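Local coordinates for protein putative acyl-CoA dehydrogenase (Burkholderia xenovorans, PDB 5JSC) that binds flavin-adenine dinucleotide as a four-chain flavoprotein of the acyl-CoA dehydrogenase family, at residues Asp174-Ser179 with Glu218-Ile223; Phe144-Pro149 with Ala156-Ser161. One frame throughout, in Å; residues are numbered along the deposited sequence.

Contact 1: residues Asp174-Ser179 with Glu218-Ile223. With FAD (flavin-adenine dinucleotide), chain M.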
ATOM      1  N   ASP C 174       8.816  26.723 -28.255  1.00 17.30           N
ATOM      2  CA  ASP C 174       9.532  26.558 -26.996  1.00 16.48           C
ATOM      3  C   ASP C 174       9.715  25.091 -26.648  1.00 14.78           C
ATOM      4  O   ASP C 174       8.840  24.263 -26.913  1.00 16.64           O
ATOM      5  CB  ASP C 174       8.800  27.258 -25.835  1.00 19.65           C
ATOM      6  CG  ASP C 174       9.039  28.767 -25.810  1.00 26.06           C
ATOM      7  OD1 ASP C 174       9.055  29.392 -26.879  1.00 30.73           O
ATOM      8  OD2 ASP C 174       9.220  29.328 -24.715  1.00 31.64           O
ATOM      9  N   LYS C 175      10.860  24.780 -26.043  1.00 12.85           N
ATOM     10  CA  LYS C 175      11.085  23.535 -25.321  1.00 12.29           C
ATOM     11  C   LYS C 175      11.354  23.909 -23.876  1.00 12.73           C
ATOM     12  O   LYS C 175      11.849  25.002 -23.603  1.00 13.21           O
ATOM     13  CB  LYS C 175      12.282  22.742 -25.885  1.00 12.81           C
ATOM     14  CG  LYS C 175      12.101  22.259 -27.319  1.00 12.40           C
ATOM     15  CD  LYS C 175      10.911  21.319 -27.430  1.00 13.42           C
ATOM     16  CE  LYS C 175      10.947  20.574 -28.745  1.00 12.76           C
ATOM     17  NZ  LYS C 175       9.735  19.712 -28.952  1.00 13.51           N
ATOM     18  N   THR C 176      11.030  23.026 -22.935  1.00 12.27           N
ATOM     19  CA  THR C 176      11.324  23.385 -21.556  1.00 11.41           C
ATOM     20  C   THR C 176      11.634  22.141 -20.727  1.00 12.03           C
ATOM     21  O   THR C 176      11.518  21.001 -21.191  1.00 12.29           O
ATOM     22  CB  THR C 176      10.186  24.226 -20.945  1.00 11.59           C
ATOM     23  OG1 THR C 176      10.692  24.908 -19.795  1.00 12.87           O
ATOM     24  CG2 THR C 176       8.976  23.356 -20.549  1.00 12.82           C
ATOM     25  N   TRP C 177      12.063  22.394 -19.485  1.00 11.49           N
ATOM     26  CA  TRP C 177      12.640  21.379 -18.592  1.00 10.98           C
ATOM     27  C   TRP C 177      13.872  20.736 -19.209  1.00 11.24           C
ATOM     28  O   TRP C 177      14.134  19.552 -18.986  1.00 13.43           O
ATOM     29  CB  TRP C 177      11.642  20.274 -18.203  1.00 11.95           C
ATOM     30  CG  TRP C 177      10.247  20.743 -17.884  1.00 10.84           C
ATOM     31  CD1 TRP C 177       9.106  20.454 -18.585  1.00  9.95           C
ATOM     32  CD2 TRP C 177       9.849  21.577 -16.794  1.00 11.18           C
ATOM     33  NE1 TRP C 177       8.017  21.070 -17.995  1.00 11.54           N
ATOM     34  CE2 TRP C 177       8.453  21.769 -16.900  1.00 11.75           C
ATOM     35  CE3 TRP C 177      10.538  22.192 -15.742  1.00 12.03           C
ATOM     36  CZ2 TRP C 177       7.738  22.552 -15.996  1.00 13.35           C
ATOM     37  CZ3 TRP C 177       9.825  22.961 -14.839  1.00 13.62           C
ATOM     38  CH2 TRP C 177       8.441  23.140 -14.973  1.00 14.62           C
ATOM     39  N   ILE C 178      14.637  21.489 -19.993  1.00 10.63           N
ATOM     40  CA  ILE C 178      15.706  20.885 -20.786  1.00 11.22           C
ATOM     41  C   ILE C 178      16.956  20.769 -19.920  1.00 11.94           C
ATOM     42  O   ILE C 178      17.558  21.778 -19.540  1.00 12.95           O
ATOM     43  CB  ILE C 178      15.982  21.682 -22.066  1.00 11.26           C
ATOM     44  CG1 ILE C 178      14.714  21.747 -22.925  1.00 11.12           C
ATOM     45  CG2 ILE C 178      17.137  21.041 -22.844  1.00 13.95           C
ATOM     46  CD1 ILE C 178      14.031  20.398 -23.104  1.00 12.97           C
ATOM     47  N   SER C 179      17.348  19.527 -19.614  1.00 10.96           N
ATOM     48  CA  SER C 179      18.565  19.269 -18.858  1.00 11.20           C
ATOM     49  C   SER C 179      19.790  19.778 -19.607  1.00 10.76           C
ATOM     50  O   SER C 179      19.906  19.603 -20.822  1.00 12.65           O
ATOM     51  CB  SER C 179      18.701  17.770 -18.597  1.00 11.66           C
ATOM     52  OG  SER C 179      17.680  17.326 -17.724  1.00 12.93           O
ATOM     53  N   GLU C 218      14.821  31.173 -19.932  1.00 17.33           N
ATOM     54  CA  GLU C 218      14.657  31.093 -18.491  1.00 17.60           C
ATOM     55  C   GLU C 218      15.528  29.962 -17.983  1.00 17.21           C
ATOM     56  O   GLU C 218      15.576  28.899 -18.604  1.00 17.68           O
ATOM     57  CB  GLU C 218      13.180  30.843 -18.136  1.00 24.57           C
ATOM     58  CG  GLU C 218      12.866  30.655 -16.676  1.00 29.97           C
ATOM     59  CD  GLU C 218      11.433  30.200 -16.458  1.00 34.42           C
ATOM     60  OE1 GLU C 218      10.675  30.123 -17.451  1.00 36.89           O
ATOM     61  OE2 GLU C 218      11.064  29.917 -15.300  1.00 35.88           O
ATOM     62  N   ARG C 219      16.224  30.197 -16.875  1.00 15.56           N
ATOM     63  CA  ARG C 219      16.874  29.112 -16.155  1.00 15.03           C
ATOM     64  C   ARG C 219      15.917  28.619 -15.080  1.00 16.82           C
ATOM     65  O   ARG C 219      15.304  29.423 -14.368  1.00 21.35           O
ATOM     66  CB  ARG C 219      18.203  29.563 -15.546  1.00 17.84           C
ATOM     67  CG  ARG C 219      19.252  29.996 -16.583  1.00 20.46           C
ATOM     68  CD  ARG C 219      19.504  28.920 -17.634  1.00 21.77           C
ATOM     69  NE  ARG C 219      19.887  27.648 -17.029  1.00 22.61           N
ATOM     70  CZ  ARG C 219      21.132  27.331 -16.693  1.00 24.09           C
ATOM     71  NH1 ARG C 219      22.122  28.186 -16.916  1.00 25.67           N
ATOM     72  NH2 ARG C 219      21.388  26.158 -16.134  1.00 23.10           N
ATOM     73  N   ILE C 220      15.758  27.309 -14.992  1.00 13.76           N
ATOM     74  CA  ILE C 220      14.715  26.694 -14.177  1.00 12.56           C
ATOM     75  C   ILE C 220      15.339  26.118 -12.913  1.00 12.17           C
ATOM     76  O   ILE C 220      16.343  25.399 -12.978  1.00 14.72           O
ATOM     77  CB  ILE C 220      13.974  25.607 -14.973  1.00 12.72           C
ATOM     78  CG1 ILE C 220      13.295  26.225 -16.199  1.00 12.97           C
ATOM     79  CG2 ILE C 220      12.950  24.901 -14.101  1.00 14.72           C
ATOM     80  CD1 ILE C 220      12.744  25.197 -17.173  1.00 13.91           C
ATOM     81  N   ASP C 221      14.731  26.412 -11.761  1.00 12.40           N
ATOM     82  CA  ASP C 221      15.181  25.889 -10.475  1.00 13.72           C
ATOM     83  C   ASP C 221      14.260  24.765 -10.037  1.00 12.23           C
ATOM     84  O   ASP C 221      13.041  24.951  -9.986  1.00 13.73           O
ATOM     85  CB  ASP C 221      15.185  26.985  -9.410  1.00 16.13           C
ATOM     86  CG  ASP C 221      16.112  28.122  -9.751  1.00 21.00           C
ATOM     87  OD1 ASP C 221      17.221  27.851 -10.258  1.00 22.71           O
ATOM     88  OD2 ASP C 221      15.729  29.286  -9.523  1.00 24.88           O
ATOM     89  N   VAL C 222      14.832  23.603  -9.724  1.00 12.89           N
ATOM     90  CA  VAL C 222      14.051  22.480  -9.221  1.00 12.35           C
ATOM     91  C   VAL C 222      14.579  22.063  -7.847  1.00 11.38           C
ATOM     92  O   VAL C 222      15.649  22.490  -7.398  1.00 12.45           O
ATOM     93  CB  VAL C 222      14.031  21.287 -10.194  1.00 11.73           C
ATOM     94  CG1 VAL C 222      13.164  21.622 -11.408  1.00 12.52           C
ATOM     95  CG2 VAL C 222      15.449  20.889 -10.606  1.00 13.89           C
ATOM     96  N   ILE C 223      13.801  21.203  -7.185  1.00 11.14           N
ATOM     97  CA  ILE C 223      14.001  20.928  -5.759  1.00 10.00           C
ATOM     98  C   ILE C 223      15.375  20.330  -5.489  1.00 11.55           C
ATOM     99  O   ILE C 223      15.980  20.598  -4.442  1.00 13.34           O
ATOM    100  CB  ILE C 223      12.860  20.030  -5.233  1.00  9.97           C
ATOM    101  CG1 ILE C 223      12.974  19.840  -3.718  1.00 11.37           C
ATOM    102  CG2 ILE C 223      12.835  18.667  -5.942  1.00 10.66           C
ATOM    103  CD1 ILE C 223      11.763  19.132  -3.109  1.00 11.73           C
TER
HETATM  104  PA  FAD M 501       2.200  16.354 -18.103  1.00 11.38           P
HETATM  105  O1A FAD M 501       2.446  15.804 -19.457  1.00 12.63           O
HETATM  106  O2A FAD M 501       1.234  17.536 -17.993  1.00 12.03           O
HETATM  107  O5B FAD M 501       1.706  15.162 -17.176  1.00 10.28           O
HETATM  108  C5B FAD M 501       1.287  15.441 -15.826  1.00  9.28           C
HETATM  109  C4B FAD M 501       1.051  14.101 -15.179  1.00  9.99           C
HETATM  110  O4B FAD M 501      -0.045  13.448 -15.845  1.00 11.42           O
HETATM  111  C3B FAD M 501       2.189  13.099 -15.324  1.00 10.76           C
HETATM  112  O3B FAD M 501       3.263  13.332 -14.409  1.00 12.35           O
HETATM  113  C2B FAD M 501       1.466  11.770 -15.094  1.00 10.58           C
HETATM  114  O2B FAD M 501       1.338  11.518 -13.694  1.00 12.84           O
HETATM  115  C1B FAD M 501       0.077  12.048 -15.695  1.00 10.74           C
HETATM  116  N9A FAD M 501      -0.177  11.438 -16.996  1.00 10.69           N
HETATM  117  C8A FAD M 501       0.528  11.630 -18.156  1.00 12.37           C
HETATM  118  N7A FAD M 501       0.018  11.022 -19.198  1.00 13.10           N
HETATM  119  C5A FAD M 501      -1.103  10.378 -18.689  1.00 12.28           C
HETATM  120  C6A FAD M 501      -2.088   9.573 -19.289  1.00 13.18           C
HETATM  121  N6A FAD M 501      -2.091   9.242 -20.585  1.00 15.11           N
HETATM  122  N1A FAD M 501      -3.079   9.097 -18.502  1.00 13.54           N
HETATM  123  C2A FAD M 501      -3.067   9.404 -17.197  1.00 12.19           C
HETATM  124  N3A FAD M 501      -2.191  10.156 -16.521  1.00 10.29           N
HETATM  125  C4A FAD M 501      -1.230  10.620 -17.331  1.00  9.81           C
HETATM  126  N1  FAD M 501      12.368  16.873 -20.919  1.00 10.01           N
HETATM  127  C2  FAD M 501      13.180  16.920 -22.022  1.00  9.87           C
HETATM  128  O2  FAD M 501      12.721  16.980 -23.175  1.00 12.33           O
HETATM  129  N3  FAD M 501      14.540  16.914 -21.859  1.00 10.71           N
HETATM  130  C4  FAD M 501      15.210  16.861 -20.652  1.00 11.10           C
HETATM  131  O4  FAD M 501      16.434  16.951 -20.615  1.00 13.31           O
HETATM  132  C4X FAD M 501      14.358  16.781 -19.502  1.00 10.75           C
HETATM  133  N5  FAD M 501      14.915  16.794 -18.323  1.00 11.62           N
HETATM  134  C5X FAD M 501      14.092  16.922 -17.215  1.00 10.98           C
HETATM  135  C6  FAD M 501      14.679  17.097 -15.963  1.00 11.48           C
HETATM  136  C7  FAD M 501      13.904  17.334 -14.834  1.00 12.07           C
HETATM  137  C7M FAD M 501      14.583  17.563 -13.507  1.00 12.48           C
HETATM  138  C8  FAD M 501      12.501  17.375 -14.954  1.00 12.50           C
HETATM  139  C8M FAD M 501      11.624  17.634 -13.754  1.00 15.05           C
HETATM  140  C9  FAD M 501      11.913  17.181 -16.199  1.00 11.15           C
HETATM  141  C9A FAD M 501      12.695  16.964 -17.330  1.00  9.83           C
HETATM  142  N10 FAD M 501      12.132  16.865 -18.621  1.00  9.88           N
HETATM  143  C10 FAD M 501      12.940  16.805 -19.731  1.00  9.49           C
HETATM  144  C1' FAD M 501      10.677  16.987 -18.776  1.00 10.71           C
HETATM  145  C2' FAD M 501       9.922  15.709 -18.427  1.00 10.25           C
HETATM  146  O2' FAD M 501      10.153  14.697 -19.406  1.00 12.74           O
HETATM  147  C3' FAD M 501       8.426  16.014 -18.354  1.00 10.84           C
HETATM  148  O3' FAD M 501       8.258  16.839 -17.210  1.00 10.75           O
HETATM  149  C4' FAD M 501       7.544  14.772 -18.232  1.00 10.76           C
HETATM  150  O4' FAD M 501       7.540  14.077 -19.480  1.00 12.40           O
HETATM  151  C5' FAD M 501       6.128  15.123 -17.823  1.00 10.65           C
HETATM  152  O5' FAD M 501       5.612  16.067 -18.783  1.00 11.10           O
HETATM  153  P   FAD M 501       4.868  17.376 -18.172  1.00 11.15           P
HETATM  154  O1P FAD M 501       5.716  18.045 -17.147  1.00 11.27           O
HETATM  155  O2P FAD M 501       4.425  18.249 -19.306  1.00 12.14           O
HETATM  156  O3P FAD M 501       3.579  16.788 -17.440  1.00  9.85           O
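Ile220 carries this contact, meeting Thr176 and Trp177 where strand 168-179 turns a corner; the two segments touch through side chains and share no hydrogen bond. Glu218 and Ile220 exchange backbone hydrogen bonds with Arg230 and Leu228 of strand 228-233. Arg219 sends its guanidinium elsewhere, to a salt bridge with Asp54, and the next CB, that of Ile220, points at 174-179. A branched aliphatic residue suits this place because it offers two methyls in different directions. With CG1 beside the backbone N and CD1 extended beyond it (chi2 170°), CD1 comes within 3.3 Å of Thr176 OG1 and also lies 3.7 Å from Trp177 N. The other branch, CG2, stands anti to the backbone N and approaches the Trp177 ring obliquely, 3.8 Å from CZ3 on its benzo part. The side chains of Thr176 and Trp177 each cross that of Ile220 at about a right angle. Thr176 also puts its CG2 3.4 Å above one face of the indole, toward the rim. Farther along, Asp221 and then Ile223 form backbone hydrogen bonds with the second subunit. The corner also brings the chain to the cofactor: Trp177, with positive phi (59°), places its CB 3.5 Å from FAD N10, and two residues later Ser179 N gives a hydrogen bond to FAD O4 (2.9 Å) and Ser179 OG one to FAD N5 (2.9 Å). A bulky tryptophan lying beside the flavin, with a hydroxyl residue donating to N5, is characteristic of the FAD site in the middle, beta domain of acyl-CoA dehydrogenases.

Contact 2: residues Phe144-Pro149 with Ala156-Ser161. With FAD (flavin-adenine dinucleotide), chain M.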
ATOM      1  N   PHE C 144      18.969  16.966 -24.780  1.00 11.56           N
ATOM      2  CA  PHE C 144      17.872  16.247 -25.431  1.00 12.08           C
ATOM      3  C   PHE C 144      16.624  17.100 -25.247  1.00 11.55           C
ATOM      4  O   PHE C 144      16.108  17.201 -24.131  1.00 13.58           O
ATOM      5  CB  PHE C 144      17.722  14.873 -24.776  1.00 11.71           C
ATOM      6  CG  PHE C 144      16.652  13.985 -25.360  1.00 12.12           C
ATOM      7  CD1 PHE C 144      16.904  13.221 -26.489  1.00 13.65           C
ATOM      8  CD2 PHE C 144      15.424  13.830 -24.716  1.00 13.84           C
ATOM      9  CE1 PHE C 144      15.944  12.365 -27.001  1.00 14.22           C
ATOM     10  CE2 PHE C 144      14.459  12.963 -25.222  1.00 14.23           C
ATOM     11  CZ  PHE C 144      14.721  12.234 -26.366  1.00 14.86           C
ATOM     12  N   ALA C 145      16.157  17.744 -26.313  1.00 11.10           N
ATOM     13  CA  ALA C 145      15.096  18.758 -26.199  1.00 11.38           C
ATOM     14  C   ALA C 145      13.804  18.248 -26.843  1.00 11.70           C
ATOM     15  O   ALA C 145      13.559  18.432 -28.043  1.00 12.13           O
ATOM     16  CB  ALA C 145      15.540  20.093 -26.813  1.00 12.98           C
ATOM     17  N   LEU C 146      12.954  17.641 -26.017  1.00 11.90           N
ATOM     18  CA  LEU C 146      11.708  17.017 -26.442  1.00 11.02           C
ATOM     19  C   LEU C 146      10.492  17.692 -25.833  1.00 11.61           C
ATOM     20  O   LEU C 146       9.564  18.075 -26.562  1.00 13.12           O
ATOM     21  CB  LEU C 146      11.730  15.526 -26.062  1.00 11.99           C
ATOM     22  CG  LEU C 146      10.529  14.684 -26.499  1.00 12.29           C
ATOM     23  CD1 LEU C 146      10.406  14.708 -28.018  1.00 14.28           C
ATOM     24  CD2 LEU C 146      10.648  13.244 -25.972  1.00 13.96           C
ATOM     25  N   SER C 147      10.489  17.871 -24.516  1.00 12.21           N
ATOM     26  CA  SER C 147       9.339  18.401 -23.788  1.00 10.60           C
ATOM     27  C   SER C 147       9.104  19.884 -24.073  1.00 11.77           C
ATOM     28  O   SER C 147      10.036  20.655 -24.326  1.00 12.78           O
ATOM     29  CB  SER C 147       9.552  18.208 -22.286  1.00 11.12           C
ATOM     30  OG  SER C 147       9.733  16.839 -21.983  1.00 12.29           O
ATOM     31  N   GLU C 148       7.843  20.287 -23.973  1.00 12.59           N
ATOM     32  CA  GLU C 148       7.385  21.647 -24.208  1.00 12.90           C
ATOM     33  C   GLU C 148       6.520  22.087 -23.039  1.00 12.69           C
ATOM     34  O   GLU C 148       5.976  21.245 -22.316  1.00 12.90           O
ATOM     35  CB  GLU C 148       6.583  21.725 -25.516  1.00 13.20           C
ATOM     36  CG  GLU C 148       7.390  21.239 -26.706  1.00 14.35           C
ATOM     37  CD  GLU C 148       6.666  21.354 -28.017  1.00 16.38           C
ATOM     38  OE1 GLU C 148       5.432  21.564 -28.014  1.00 20.72           O
ATOM     39  OE2 GLU C 148       7.339  21.227 -29.058  1.00 15.64           O
ATOM     40  N   PRO C 149       6.364  23.401 -22.833  1.00 13.11           N
ATOM     41  CA  PRO C 149       5.503  23.867 -21.734  1.00 13.64           C
ATOM     42  C   PRO C 149       4.118  23.250 -21.747  1.00 13.60           C
ATOM     43  O   PRO C 149       3.568  22.940 -20.680  1.00 14.24           O
ATOM     44  CB  PRO C 149       5.461  25.385 -21.951  1.00 13.88           C
ATOM     45  CG  PRO C 149       6.812  25.688 -22.572  1.00 13.90           C
ATOM     46  CD  PRO C 149       7.059  24.514 -23.506  1.00 13.42           C
ATOM     47  N   ALA C 156       3.450  13.253 -28.989  1.00 16.04           N
ATOM     48  CA  ALA C 156       2.935  13.203 -30.348  1.00 16.40           C
ATOM     49  C   ALA C 156       2.254  14.496 -30.747  1.00 15.92           C
ATOM     50  O   ALA C 156       2.097  14.745 -31.945  1.00 18.10           O
ATOM     51  CB  ALA C 156       1.954  12.039 -30.509  1.00 17.75           C
ATOM     52  N   ALA C 157       1.845  15.322 -29.780  1.00 15.59           N
ATOM     53  CA  ALA C 157       1.153  16.572 -30.060  1.00 16.58           C
ATOM     54  C   ALA C 157       2.036  17.802 -29.858  1.00 16.54           C
ATOM     55  O   ALA C 157       1.508  18.905 -29.685  1.00 18.89           O
ATOM     56  CB  ALA C 157      -0.102  16.677 -29.193  1.00 19.66           C
ATOM     57  N   MET C 158       3.360  17.644 -29.877  1.00 15.61           N
ATOM     58  CA  MET C 158       4.246  18.792 -29.715  1.00 14.89           C
ATOM     59  C   MET C 158       3.951  19.848 -30.775  1.00 15.07           C
ATOM     60  O   MET C 158       3.470  19.540 -31.870  1.00 16.89           O
ATOM     61  CB  MET C 158       5.711  18.354 -29.803  1.00 13.91           C
ATOM     62  CG  MET C 158       6.139  17.943 -31.205  1.00 14.65           C
ATOM     63  SD  MET C 158       7.905  17.585 -31.296  1.00 15.85           S
ATOM     64  CE  MET C 158       7.967  16.100 -30.302  1.00 17.50           C
ATOM     65  N   THR C 159       4.249  21.112 -30.445  1.00 15.86           N
ATOM     66  CA  THR C 159       3.929  22.219 -31.340  1.00 16.00           C
ATOM     67  C   THR C 159       5.120  23.051 -31.793  1.00 16.36           C
ATOM     68  O   THR C 159       4.928  23.959 -32.611  1.00 18.64           O
ATOM     69  CB  THR C 159       2.898  23.160 -30.699  1.00 19.49           C
ATOM     70  OG1 THR C 159       3.448  23.760 -29.519  1.00 21.91           O
ATOM     71  CG2 THR C 159       1.640  22.399 -30.345  1.00 21.33           C
ATOM     72  N   LEU C 160       6.337  22.785 -31.309  1.00 14.72           N
ATOM     73  CA  LEU C 160       7.488  23.465 -31.897  1.00 15.69           C
ATOM     74  C   LEU C 160       7.520  23.163 -33.389  1.00 15.42           C
ATOM     75  O   LEU C 160       7.491  21.997 -33.791  1.00 16.59           O
ATOM     76  CB  LEU C 160       8.793  23.021 -31.229  1.00 16.67           C
ATOM     77  CG  LEU C 160      10.045  23.610 -31.891  1.00 20.72           C
ATOM     78  CD1 LEU C 160      10.226  25.035 -31.469  1.00 24.12           C
ATOM     79  CD2 LEU C 160      11.288  22.816 -31.550  1.00 24.77           C
ATOM     80  N   SER C 161       7.516  24.204 -34.210  1.00 16.20           N
ATOM     81  CA  SER C 161       7.406  24.028 -35.651  1.00 16.87           C
ATOM     82  C   SER C 161       8.765  24.128 -36.337  1.00 16.98           C
ATOM     83  O   SER C 161       9.648  24.879 -35.917  1.00 18.59           O
ATOM     84  CB  SER C 161       6.451  25.060 -36.257  1.00 20.23           C
ATOM     85  OG  SER C 161       6.896  26.380 -36.000  1.00 22.36           O
TER
HETATM   86  PA  FAD M 501       2.200  16.354 -18.103  1.00 11.38           P
HETATM   87  O1A FAD M 501       2.446  15.804 -19.457  1.00 12.63           O
HETATM   88  O2A FAD M 501       1.234  17.536 -17.993  1.00 12.03           O
HETATM   89  O5B FAD M 501       1.706  15.162 -17.176  1.00 10.28           O
HETATM   90  C5B FAD M 501       1.287  15.441 -15.826  1.00  9.28           C
HETATM   91  C4B FAD M 501       1.051  14.101 -15.179  1.00  9.99           C
HETATM   92  O4B FAD M 501      -0.045  13.448 -15.845  1.00 11.42           O
HETATM   93  C3B FAD M 501       2.189  13.099 -15.324  1.00 10.76           C
HETATM   94  O3B FAD M 501       3.263  13.332 -14.409  1.00 12.35           O
HETATM   95  C2B FAD M 501       1.466  11.770 -15.094  1.00 10.58           C
HETATM   96  O2B FAD M 501       1.338  11.518 -13.694  1.00 12.84           O
HETATM   97  C1B FAD M 501       0.077  12.048 -15.695  1.00 10.74           C
HETATM   98  N9A FAD M 501      -0.177  11.438 -16.996  1.00 10.69           N
HETATM   99  C8A FAD M 501       0.528  11.630 -18.156  1.00 12.37           C
HETATM  100  N7A FAD M 501       0.018  11.022 -19.198  1.00 13.10           N
HETATM  101  C5A FAD M 501      -1.103  10.378 -18.689  1.00 12.28           C
HETATM  102  C6A FAD M 501      -2.088   9.573 -19.289  1.00 13.18           C
HETATM  103  N6A FAD M 501      -2.091   9.242 -20.585  1.00 15.11           N
HETATM  104  N1A FAD M 501      -3.079   9.097 -18.502  1.00 13.54           N
HETATM  105  C2A FAD M 501      -3.067   9.404 -17.197  1.00 12.19           C
HETATM  106  N3A FAD M 501      -2.191  10.156 -16.521  1.00 10.29           N
HETATM  107  C4A FAD M 501      -1.230  10.620 -17.331  1.00  9.81           C
HETATM  108  N1  FAD M 501      12.368  16.873 -20.919  1.00 10.01           N
HETATM  109  C2  FAD M 501      13.180  16.920 -22.022  1.00  9.87           C
HETATM  110  O2  FAD M 501      12.721  16.980 -23.175  1.00 12.33           O
HETATM  111  N3  FAD M 501      14.540  16.914 -21.859  1.00 10.71           N
HETATM  112  C4  FAD M 501      15.210  16.861 -20.652  1.00 11.10           C
HETATM  113  O4  FAD M 501      16.434  16.951 -20.615  1.00 13.31           O
HETATM  114  C4X FAD M 501      14.358  16.781 -19.502  1.00 10.75           C
HETATM  115  N5  FAD M 501      14.915  16.794 -18.323  1.00 11.62           N
HETATM  116  C5X FAD M 501      14.092  16.922 -17.215  1.00 10.98           C
HETATM  117  C6  FAD M 501      14.679  17.097 -15.963  1.00 11.48           C
HETATM  118  C7  FAD M 501      13.904  17.334 -14.834  1.00 12.07           C
HETATM  119  C7M FAD M 501      14.583  17.563 -13.507  1.00 12.48           C
HETATM  120  C8  FAD M 501      12.501  17.375 -14.954  1.00 12.50           C
HETATM  121  C8M FAD M 501      11.624  17.634 -13.754  1.00 15.05           C
HETATM  122  C9  FAD M 501      11.913  17.181 -16.199  1.00 11.15           C
HETATM  123  C9A FAD M 501      12.695  16.964 -17.330  1.00  9.83           C
HETATM  124  N10 FAD M 501      12.132  16.865 -18.621  1.00  9.88           N
HETATM  125  C10 FAD M 501      12.940  16.805 -19.731  1.00  9.49           C
HETATM  126  C1' FAD M 501      10.677  16.987 -18.776  1.00 10.71           C
HETATM  127  C2' FAD M 501       9.922  15.709 -18.427  1.00 10.25           C
HETATM  128  O2' FAD M 501      10.153  14.697 -19.406  1.00 12.74           O
HETATM  129  C3' FAD M 501       8.426  16.014 -18.354  1.00 10.84           C
HETATM  130  O3' FAD M 501       8.258  16.839 -17.210  1.00 10.75           O
HETATM  131  C4' FAD M 501       7.544  14.772 -18.232  1.00 10.76           C
HETATM  132  O4' FAD M 501       7.540  14.077 -19.480  1.00 12.40           O
HETATM  133  C5' FAD M 501       6.128  15.123 -17.823  1.00 10.65           C
HETATM  134  O5' FAD M 501       5.612  16.067 -18.783  1.00 11.10           O
HETATM  135  P   FAD M 501       4.868  17.376 -18.172  1.00 11.15           P
HETATM  136  O1P FAD M 501       5.716  18.045 -17.147  1.00 11.27           O
HETATM  137  O2P FAD M 501       4.425  18.249 -19.306  1.00 12.14           O
HETATM  138  O3P FAD M 501       3.579  16.788 -17.440  1.00  9.85           O
HETATM  139  O   HOH W   1       3.247  22.391 -26.965  1.00 28.60           O
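Glu148 starts with CG beside its backbone N (chi1 -57°) and then runs out straight (chi2 -177°), which carries its carboxylate to the backbone of Thr159 and Leu160. Each oxygen receives one of two successive N-H groups: Thr159 N donates to Glu148 OE1 (2.7 Å) on the syn lone pair of that oxygen, and Leu160 N to Glu148 OE2 (2.9 Å), also from the syn side but 29° out of the carboxylate plane. Glutamate suits the place, being long enough to span the gap and having two acceptors. A water donates to Glu148 OE1 (2.6 Å) and is bonded to Thr159 OG1. Beside the carboxylate, Leu146 CD1 packs crosswise against the Met158 methyl CE at 3.6 Å, the thioether chain bending at chi3. On the other side of 144-149 lies the flavin: FAD N3 donates to Phe144 O (2.8 Å), Leu146 N and Ser147 N donate to FAD O2, and Ser147 OG donates to FAD N1 (2.8 Å). Such donors at O2 and N1 would probably stabilise negative charge there. With two N-H groups, a water and Lys175 NZ around it, the buried carboxylate probably stays charged, tying loop 156-161 to the segment that binds the flavin.

Overall arrangement
Contact 2 comes first along the chain and closes before contact 1 opens; their centres are 13 Å apart, within the middle domain. Strand 144-145 is an outer strand of the chain's mixed sheet, next to 186-192, while 168-179 and 214-219 belong to the antiparallel sheet and both pair with 228-233. Lys175, on segment 174-179 of contact 1, reaches back to contact 2 with a salt bridge from NZ to Glu148 OE2 (2.8 Å) and a probable hydrogen bond to Leu146 O. The two contacts form adjoining parts of one FAD pocket, 144-149 binding N1, O2 and N3, and 174-179 reaching O4 and N5. The second subunit supplies Arg287 and Gly359, so the pocket is assembled across a subunit interface.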